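Local coordinates for uncharacterized NTF2-like protein (Cytophaga hutchinsonii ATCC 33406, PDB 3F40) that is of unknown function but adopts the NTF2-like, SnoaL-type fold, a curved sheet wrapped round helices, and assembles as a pair of subunits, at residues E14-L19 / V73-D78; Y77-N82 / I86-L91. One frame throughout, in Å; residues are numbered along the deposited sequence.

In the fold
Helix 8-20 comes first in the chain and lies against the inner side of the curved sheet. Interaction 1 closes a long loop of 53 residues, holding two further helices and several strands, by bringing E14-L19 of that helix against V73-D78 of strand 72-81. Interaction 2 follows at once: the chain turns back after strand 72-81, and Y77-I79 pair with I86-A88, a short hairpin closure. The two loops neither nest nor cross; they overlap at Y77 and D78, where one contact ends and the other begins. A probable backbone hydrogen bond from L75 to G90 continues the hairpin between them, so helix, strand 72-81 and strand 84-95 are tied in sequence.

Interaction 1: E14-L19 / V73-D78; sequences EFIHAL and VCLIYD
I16 points from the N-terminal helix at the sheet and meets two side chains of one strand, L75 and Y77. The setting is the helix-on-sheet packing of the NTF2-like cone, in which helix 8-20 covers the inner side of a strongly bent sheet, and it illustrates how a modest contact can be carried by very few groups. The backbones stand well apart, with the CA atoms of I16 and L75 at 10.1 Å, and side chains bridge the distance. I16 and L75 approach end to end: CG1 of I16 lies 3.7 Å from CD1 of L75, and the isoleucine CD1 also touches that methyl. With I16 CG1 anti to the carbonyl carbon (chi1 -62°), this longer branch is the one that reaches the strand.

Y77 is turned differently. Its CG sits between the backbone N and the carbonyl carbon (chi1 50°), and the ring leans back along the strand so that L75 CB comes over one face, 3.8 Å above the Y77 ring plane and offset toward its rim. The CD1 methyl of L75 touches both CE2 of this ring and the isoleucine. The phenol OH is hydrogen-bonded to the hydroxyl of Y92, whose side chain also packs on I16 and L75; Y61 meets the same tyrosine ring with the planes inclined. All three residues of the contact are buried. I16 does not lie over the Y77 ring: its CD1 arrives at the edge, near the ring plane, 4.1 Å from CE2.

Interaction 2: Y77-N82 / I86-L91; sequences YDINMN and IAASGL
Y77 and A88 exchange a reciprocal pair of backbone hydrogen bonds, and I79 and I86 exchange another. A88 N donates to Y77 O over 2.9 Å, and Y77 N to A88 O in return. At the other pair, I79 N reaches I86 O in 2.8 Å. Between these hydrogen-bonded pairs lies the non-hydrogen-bonded pair D78 and A87, where the D78 CA-H makes a C-H...O contact with I86 O.

This is an antiparallel beta hairpin, strands 72-81 and 84-95, within the curved sheet of the NTF2-like fold. The short strand segments run at 126° to one another, a marked departure from strict antiparallel alignment. N80 accepts a bond through OD1 from the backbone N of G83 in the turn.

Apolar contacts gather on the face that carries Y77, I79, I86 and A88. The A88 methyl receives I79 CD1 at 3.7 Å, and Y77 CE1 touches it too. The tyrosine ring extends obliquely past the neighbouring backbone, with its CD1 3.6 Å from A88 O and its OH within 3.5 Å of G90 CA. Farther along, selenium of M81, a selenomethionine, passes I86 CG1 at 4.4 Å.

On the other face D78, its CG anti to the carbonyl carbon (chi1 -71°), lays OD1 beside A87, 3.7 Å from the A87 CB. S89 also turns to that face, and its OG is hydrogen-bonded to OG of S89 in the second subunit, while A87 packs on Y105 of the second subunit.

Interaction 1: E14-L19 / V73-D78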
loop_
_atom_site.group_PDB
_atom_site.type_symbol
_atom_site.label_atom_id
_atom_site.label_comp_id
_atom_site.label_asym_id
_atom_site.label_seq_id
_atom_site.Cartn_x
_atom_site.Cartn_y
_atom_site.Cartn_z
ATOM N N GLU A 14 1.918 -16.889 6.955
ATOM C CA GLU A 14 1.673 -17.616 8.206
ATOM C C GLU A 14 1.191 -16.671 9.286
ATOM O O GLU A 14 0.319 -17.015 10.076
ATOM C CB GLU A 14 2.917 -18.313 8.693
ATOM C CG GLU A 14 3.319 -19.460 7.838
ATOM C CD GLU A 14 4.593 -20.085 8.269
ATOM O OE1 GLU A 14 5.231 -19.545 9.263
ATOM O OE2 GLU A 14 4.937 -21.075 7.563
ATOM N N PHE A 15 1.761 -15.482 9.344
ATOM C CA PHE A 15 1.317 -14.473 10.337
ATOM C C PHE A 15 -0.135 -14.110 10.110
ATOM O O PHE A 15 -0.937 -14.082 11.050
ATOM C CB PHE A 15 2.234 -13.226 10.255
ATOM C CG PHE A 15 1.855 -12.120 11.199
ATOM C CD1 PHE A 15 2.057 -12.270 12.566
ATOM C CD2 PHE A 15 1.343 -10.921 10.745
ATOM C CE1 PHE A 15 1.703 -11.270 13.443
ATOM C CE2 PHE A 15 1.012 -9.926 11.631
ATOM C CZ PHE A 15 1.200 -10.105 12.976
ATOM N N ILE A 16 -0.493 -13.851 8.855
ATOM C CA ILE A 16 -1.864 -13.507 8.537
ATOM C C ILE A 16 -2.787 -14.687 8.856
ATOM O O ILE A 16 -3.864 -14.476 9.419
ATOM C CB ILE A 16 -2.046 -13.085 7.080
ATOM C CG1 ILE A 16 -1.225 -11.837 6.799
ATOM C CG2 ILE A 16 -3.506 -12.863 6.751
ATOM C CD1 ILE A 16 -1.598 -10.611 7.630
ATOM N N HIS A 17 -2.359 -15.913 8.540
ATOM C CA HIS A 17 -3.190 -17.098 8.851
ATOM C C HIS A 17 -3.400 -17.259 10.347
ATOM O O HIS A 17 -4.502 -17.608 10.790
ATOM C CB HIS A 17 -2.560 -18.358 8.284
ATOM C CG HIS A 17 -3.383 -19.568 8.520
ATOM N ND1 HIS A 17 -4.605 -19.744 7.919
ATOM C CD2 HIS A 17 -3.174 -20.644 9.307
ATOM C CE1 HIS A 17 -5.109 -20.903 8.318
ATOM N NE2 HIS A 17 -4.277 -21.453 9.174
ATOM N N ALA A 18 -2.338 -17.029 11.101
ATOM C CA ALA A 18 -2.441 -17.089 12.550
ATOM C C ALA A 18 -3.459 -16.059 13.057
ATOM O O ALA A 18 -4.321 -16.362 13.886
ATOM C CB ALA A 18 -1.072 -16.926 13.209
ATOM N N LEU A 19 -3.415 -14.838 12.578
ATOM C CA LEU A 19 -4.399 -13.846 13.026
ATOM C C LEU A 19 -5.815 -14.262 12.620
ATOM O O LEU A 19 -6.770 -14.169 13.397
ATOM C CB LEU A 19 -4.061 -12.467 12.455
ATOM C CG LEU A 19 -2.770 -11.827 12.934
ATOM C CD1 LEU A 19 -2.489 -10.540 12.172
ATOM C CD2 LEU A 19 -2.811 -11.557 14.436
ATOM N N VAL A 73 7.678 -7.034 2.165
ATOM C CA VAL A 73 6.475 -7.627 1.609
ATOM C C VAL A 73 5.341 -6.636 1.741
ATOM O O VAL A 73 5.157 -6.034 2.789
ATOM C CB VAL A 73 6.118 -8.982 2.311
ATOM C CG1 VAL A 73 4.711 -9.471 1.902
ATOM C CG2 VAL A 73 7.193 -10.013 2.011
ATOM N N CYS A 74 4.600 -6.427 0.662
ATOM C CA CYS A 74 3.418 -5.573 0.724
ATOM C C CYS A 74 2.165 -6.339 0.338
ATOM O O CYS A 74 2.072 -6.904 -0.748
ATOM C CB CYS A 74 3.583 -4.331 -0.164
ATOM S SG CYS A 74 2.411 -3.011 0.264
ATOM N N LEU A 75 1.195 -6.313 1.242
ATOM C CA LEU A 75 -0.087 -6.963 1.035
ATOM C C LEU A 75 -1.158 -5.939 0.732
ATOM O O LEU A 75 -1.234 -4.899 1.372
ATOM C CB LEU A 75 -0.540 -7.752 2.274
ATOM C CG LEU A 75 0.421 -8.841 2.776
ATOM C CD1 LEU A 75 -0.186 -9.579 4.004
ATOM C CD2 LEU A 75 0.796 -9.822 1.712
ATOM N N ILE A 76 -2.000 -6.247 -0.243
ATOM C CA ILE A 76 -3.222 -5.541 -0.519
ATOM C C ILE A 76 -4.321 -6.433 0.033
ATOM O O ILE A 76 -4.513 -7.559 -0.409
ATOM C CB ILE A 76 -3.426 -5.329 -2.028
ATOM C CG1 ILE A 76 -2.262 -4.548 -2.639
ATOM C CG2 ILE A 76 -4.741 -4.630 -2.331
ATOM C CD1 ILE A 76 -2.038 -3.165 -2.057
ATOM N N TYR A 77 -5.005 -5.932 1.050
ATOM C CA TYR A 77 -5.974 -6.737 1.747
ATOM C C TYR A 77 -7.136 -5.931 2.301
ATOM O O TYR A 77 -7.038 -4.741 2.567
ATOM C CB TYR A 77 -5.308 -7.576 2.846
ATOM C CG TYR A 77 -4.356 -6.924 3.873
ATOM C CD1 TYR A 77 -4.281 -5.563 4.084
ATOM C CD2 TYR A 77 -3.568 -7.734 4.659
ATOM C CE1 TYR A 77 -3.390 -5.027 5.022
ATOM C CE2 TYR A 77 -2.694 -7.243 5.602
ATOM C CZ TYR A 77 -2.600 -5.880 5.785
ATOM O OH TYR A 77 -1.721 -5.374 6.740
ATOM N N ASP A 78 -8.258 -6.634 2.472
ATOM C CA ASP A 78 -9.418 -6.071 3.151
ATOM C C ASP A 78 -9.286 -6.490 4.609
ATOM O O ASP A 78 -9.030 -7.678 4.912
ATOM C CB ASP A 78 -10.723 -6.567 2.554
ATOM C CG ASP A 78 -11.002 -5.994 1.193
ATOM O OD1 ASP A 78 -10.428 -4.964 0.802
ATOM O OD2 ASP A 78 -11.858 -6.580 0.508
#

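Interaction 2: Y77-N82 / I86-L91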
loop_
_atom_site.group_PDB
_atom_site.type_symbol
_atom_site.label_atom_id
_atom_site.label_comp_id
_atom_site.label_asym_id
_atom_site.label_seq_id
_atom_site.Cartn_x
_atom_site.Cartn_y
_atom_site.Cartn_z
ATOM N N TYR A 77 -5.005 -5.932 1.050
ATOM C CA TYR A 77 -5.974 -6.737 1.747
ATOM C C TYR A 77 -7.136 -5.931 2.301
ATOM O O TYR A 77 -7.038 -4.741 2.567
ATOM C CB TYR A 77 -5.308 -7.576 2.846
ATOM C CG TYR A 77 -4.356 -6.924 3.873
ATOM C CD1 TYR A 77 -4.281 -5.563 4.084
ATOM C CD2 TYR A 77 -3.568 -7.734 4.659
ATOM C CE1 TYR A 77 -3.390 -5.027 5.022
ATOM C CE2 TYR A 77 -2.694 -7.243 5.602
ATOM C CZ TYR A 77 -2.600 -5.880 5.785
ATOM O OH TYR A 77 -1.721 -5.374 6.740
ATOM N N ASP A 78 -8.258 -6.634 2.472
ATOM C CA ASP A 78 -9.418 -6.071 3.151
ATOM C C ASP A 78 -9.286 -6.490 4.609
ATOM O O ASP A 78 -9.030 -7.678 4.912
ATOM C CB ASP A 78 -10.723 -6.567 2.554
ATOM C CG ASP A 78 -11.002 -5.994 1.193
ATOM O OD1 ASP A 78 -10.428 -4.964 0.802
ATOM O OD2 ASP A 78 -11.858 -6.580 0.508
ATOM N N ILE A 79 -9.472 -5.537 5.518
ATOM C CA ILE A 79 -9.413 -5.817 6.940
ATOM C C ILE A 79 -10.791 -5.579 7.549
ATOM O O ILE A 79 -11.388 -4.516 7.393
ATOM C CB ILE A 79 -8.373 -4.949 7.703
ATOM C CG1 ILE A 79 -7.037 -4.823 6.950
ATOM C CG2 ILE A 79 -8.160 -5.548 9.081
ATOM C CD1 ILE A 79 -6.061 -3.873 7.614
ATOM N N ASN A 80 -11.315 -6.617 8.167
ATOM C CA ASN A 80 -12.566 -6.517 8.917
ATOM C C ASN A 80 -12.212 -6.084 10.331
ATOM O O ASN A 80 -11.616 -6.825 11.101
ATOM C CB ASN A 80 -13.328 -7.840 8.885
ATOM C CG ASN A 80 -14.686 -7.717 9.514
ATOM O OD1 ASN A 80 -14.837 -7.044 10.512
ATOM N ND2 ASN A 80 -15.682 -8.358 8.925
HETATM N N MSE A 81 -12.510 -4.821 10.608
HETATM C CA MSE A 81 -12.219 -4.216 11.882
HETATM C C MSE A 81 -13.553 -3.934 12.555
HETATM O O MSE A 81 -14.244 -2.954 12.242
HETATM C CB MSE A 81 -11.406 -2.944 11.666
HETATM C CG MSE A 81 -10.082 -3.200 10.907
HETATM SE SE MSE A 81 -9.090 -1.581 10.456
HETATM C CE MSE A 81 -8.720 -0.976 12.215
ATOM N N ASN A 82 -13.908 -4.857 13.437
ATOM C CA ASN A 82 -15.115 -4.756 14.252
ATOM C C ASN A 82 -16.349 -4.503 13.409
ATOM O O ASN A 82 -17.219 -3.706 13.746
ATOM C CB ASN A 82 -14.894 -3.689 15.312
ATOM C CG ASN A 82 -13.852 -4.109 16.334
ATOM O OD1 ASN A 82 -12.775 -3.494 16.440
ATOM N ND2 ASN A 82 -14.141 -5.190 17.067
ATOM N N ILE A 86 -12.398 -2.504 5.617
ATOM C CA ILE A 86 -11.551 -1.435 5.140
ATOM C C ILE A 86 -10.512 -1.989 4.203
ATOM O O ILE A 86 -9.849 -2.964 4.535
ATOM C CB ILE A 86 -10.815 -0.808 6.333
ATOM C CG1 ILE A 86 -11.833 -0.266 7.343
ATOM C CG2 ILE A 86 -9.773 0.241 5.870
ATOM C CD1 ILE A 86 -12.331 1.099 7.051
ATOM N N ALA A 87 -10.382 -1.366 3.030
ATOM C CA ALA A 87 -9.339 -1.733 2.084
ATOM C C ALA A 87 -8.054 -1.050 2.502
ATOM O O ALA A 87 -7.994 0.168 2.638
ATOM C CB ALA A 87 -9.698 -1.344 0.641
ATOM N N ALA A 88 -7.006 -1.852 2.630
ATOM C CA ALA A 88 -5.715 -1.375 3.117
ATOM C C ALA A 88 -4.557 -1.970 2.334
ATOM O O ALA A 88 -4.694 -2.952 1.605
ATOM C CB ALA A 88 -5.536 -1.767 4.610
ATOM N N SER A 89 -3.410 -1.343 2.528
ATOM C CA SER A 89 -2.131 -1.846 2.066
ATOM C C SER A 89 -1.224 -1.988 3.288
ATOM O O SER A 89 -1.085 -1.050 4.029
ATOM C CB SER A 89 -1.518 -0.878 1.051
ATOM O OG SER A 89 -0.257 -1.338 0.625
ATOM N N GLY A 90 -0.611 -3.146 3.465
ATOM C CA GLY A 90 0.243 -3.408 4.619
ATOM C C GLY A 90 1.651 -3.703 4.156
ATOM O O GLY A 90 1.882 -4.598 3.343
ATOM N N LEU A 91 2.607 -2.941 4.689
ATOM C CA LEU A 91 4.017 -3.057 4.347
ATOM C C LEU A 91 4.764 -3.685 5.525
ATOM O O LEU A 91 4.863 -3.105 6.605
ATOM C CB LEU A 91 4.578 -1.677 4.049
ATOM C CG LEU A 91 6.059 -1.587 3.760
ATOM C CD1 LEU A 91 6.433 -2.308 2.467
ATOM C CD2 LEU A 91 6.470 -0.105 3.711
#